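Local coordinates for 4,5-DOPA dioxygenase extradiol (Escherichia coli, PDB 2PW6), which opens the aromatic ring of L-DOPA between carbons 4 and 5 in vitro, as a zinc-containing extradiol dioxygenase whose physiological substrate is unknown, at residues Leu45-Ala50 against Ala134-Val139. Residues are numbered along the deposited sequence; the frame is centred on the assembly and turned at random.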
loop_
_atom_site.group_PDB
_atom_site.type_symbol
_atom_site.label_atom_id
_atom_site.label_comp_id
_atom_site.label_asym_id
_atom_site.label_seq_id
_atom_site.Cartn_x
_atom_site.Cartn_y
_atom_site.Cartn_z
ATOM N N LEU A 45 3.614 -14.130 24.275
ATOM C CA LEU A 45 4.289 -13.003 24.918
ATOM C C LEU A 45 3.391 -12.337 25.955
ATOM O O LEU A 45 2.158 -12.366 25.827
ATOM C CB LEU A 45 4.791 -11.983 23.889
ATOM C CG LEU A 45 5.885 -12.428 22.919
ATOM C CD1 LEU A 45 6.110 -11.337 21.893
ATOM C CD2 LEU A 45 7.191 -12.787 23.628
ATOM N N PRO A 46 4.009 -11.758 27.000
ATOM C CA PRO A 46 3.260 -10.954 27.957
ATOM C C PRO A 46 2.427 -9.896 27.230
ATOM O O PRO A 46 2.948 -9.115 26.445
ATOM C CB PRO A 46 4.358 -10.304 28.822
ATOM C CG PRO A 46 5.651 -10.527 28.068
ATOM C CD PRO A 46 5.442 -11.812 27.344
ATOM N N ARG A 47 1.126 -9.945 27.462
ATOM C CA ARG A 47 0.168 -8.974 26.971
ATOM C C ARG A 47 0.564 -7.549 27.398
ATOM O O ARG A 47 0.791 -7.306 28.589
ATOM C CB ARG A 47 -1.196 -9.341 27.537
ATOM C CG ARG A 47 -2.311 -8.454 27.113
ATOM C CD ARG A 47 -3.049 -9.040 25.941
ATOM N NE ARG A 47 -4.408 -8.518 25.921
ATOM C CZ ARG A 47 -5.377 -8.978 25.142
ATOM N NH1 ARG A 47 -5.141 -9.977 24.293
ATOM N NH2 ARG A 47 -6.585 -8.426 25.211
ATOM N N PRO A 48 0.689 -6.618 26.417
ATOM C CA PRO A 48 1.081 -5.228 26.684
ATOM C C PRO A 48 -0.073 -4.318 27.085
ATOM O O PRO A 48 -1.191 -4.466 26.591
ATOM C CB PRO A 48 1.670 -4.741 25.336
ATOM C CG PRO A 48 1.452 -5.825 24.368
ATOM C CD PRO A 48 0.532 -6.856 24.974
ATOM N N GLN A 49 0.241 -3.370 27.968
ATOM C CA GLN A 49 -0.640 -2.247 28.293
ATOM C C GLN A 49 -0.931 -1.436 27.045
ATOM O O GLN A 49 -2.068 -0.983 26.855
ATOM C CB GLN A 49 -0.006 -1.354 29.355
ATOM C CG GLN A 49 -0.703 -1.395 30.728
ATOM C CD GLN A 49 -0.799 -2.806 31.312
ATOM O OE1 GLN A 49 -1.689 -3.592 30.948
ATOM N NE2 GLN A 49 0.113 -3.124 32.236
ATOM N N ALA A 50 0.107 -1.278 26.210
ATOM C CA ALA A 50 0.053 -0.558 24.928
ATOM C C ALA A 50 1.271 -0.884 24.008
ATOM O O ALA A 50 2.258 -1.505 24.430
ATOM C CB ALA A 50 -0.067 0.951 25.153
ATOM N N ALA A 134 -7.727 -6.532 17.749
ATOM C CA ALA A 134 -7.423 -5.107 17.717
ATOM C C ALA A 134 -7.912 -4.430 19.013
ATOM O O ALA A 134 -8.627 -3.421 18.975
ATOM C CB ALA A 134 -8.021 -4.452 16.462
ATOM N N ASP A 135 -7.506 -5.014 20.145
ATOM C CA ASP A 135 -7.938 -4.572 21.491
ATOM C C ASP A 135 -6.797 -4.079 22.379
ATOM O O ASP A 135 -6.989 -3.847 23.587
ATOM C CB ASP A 135 -8.699 -5.696 22.223
ATOM C CG ASP A 135 -7.857 -6.978 22.406
ATOM O OD1 ASP A 135 -6.816 -7.158 21.727
ATOM O OD2 ASP A 135 -8.264 -7.837 23.222
ATOM N N ILE A 136 -5.609 -3.949 21.790
ATOM C CA ILE A 136 -4.447 -3.393 22.484
ATOM C C ILE A 136 -4.263 -1.919 22.084
ATOM O O ILE A 136 -4.190 -1.609 20.894
ATOM C CB ILE A 136 -3.177 -4.250 22.234
ATOM C CG1 ILE A 136 -3.512 -5.730 22.552
ATOM C CG2 ILE A 136 -1.979 -3.676 22.992
ATOM C CD1 ILE A 136 -2.390 -6.589 22.965
ATOM N N PRO A 137 -4.228 -1.006 23.080
ATOM C CA PRO A 137 -4.073 0.418 22.772
ATOM C C PRO A 137 -2.736 0.661 22.091
ATOM O O PRO A 137 -1.777 -0.072 22.333
ATOM C CB PRO A 137 -4.118 1.089 24.148
ATOM C CG PRO A 137 -4.841 0.080 25.030
ATOM C CD PRO A 137 -4.337 -1.235 24.536
HETATM N N MSE A 138 -2.677 1.685 21.249
HETATM C CA MSE A 138 -1.607 1.780 20.279
HETATM C C MSE A 138 -1.285 3.201 19.855
HETATM O O MSE A 138 -2.150 4.052 19.793
HETATM C CB MSE A 138 -1.981 0.932 19.063
HETATM C CG MSE A 138 -0.849 0.564 18.157
HETATM SE SE MSE A 138 -1.473 -0.750 16.803
HETATM C CE MSE A 138 -1.032 -2.392 17.727
ATOM N N VAL A 139 -0.001 3.401 19.580
ATOM C CA VAL A 139 0.585 4.599 19.005
ATOM C C VAL A 139 1.440 4.205 17.761
ATOM O O VAL A 139 2.141 3.200 17.768
ATOM C CB VAL A 139 1.403 5.305 20.121
ATOM C CG1 VAL A 139 2.467 6.155 19.582
ATOM C CG2 VAL A 139 0.438 6.168 21.042
HETATM O O HOH W 1 -5.859 -5.636 26.010
#
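Asp135 meets Arg47 at the exposed end of the contact. Asp135 OD2 forms a salt bridge with Arg47 NH2 at 2.7 Å. Arg47 CG is anti to the backbone N, and the chain bends at chi2 (96°), where CD is set. The hydrogen bond within the salt bridge is weak, bent to 128° at the hydrogen. OD2 lies near the guanidinium plane, at its edge, but the carboxylate is turned 86° against that plane, and a single NH2-OD2 bond forms instead of a paired one. A water accepts from Arg47 NH2 and donates to the backbone O of Asp135, making a second link. Ile136 comes next and is buried. Ile136 CD1 sits 3.6 Å from Pro48 CD and also lies over one face of the Arg47 guanidinium. Tyr131 touches both Ile136 and Pro48. The two segments lead into parallel neighbouring strands, 50-60 and 138-144, of the central mixed sheet of this LigB-type domain. Backbone hydrogen bonds of Pro137 and Val139 with Ile51 begin that pairing. Pro137 CD lies 3.3 Å from Gln49 O. Pro137 O receives a CA-H...O contact from Ala50 CA at 3.2 Å. The CB atoms of Ala50 and Pro137 stand 4.2 Å apart, and Leu97 packs on Ala50.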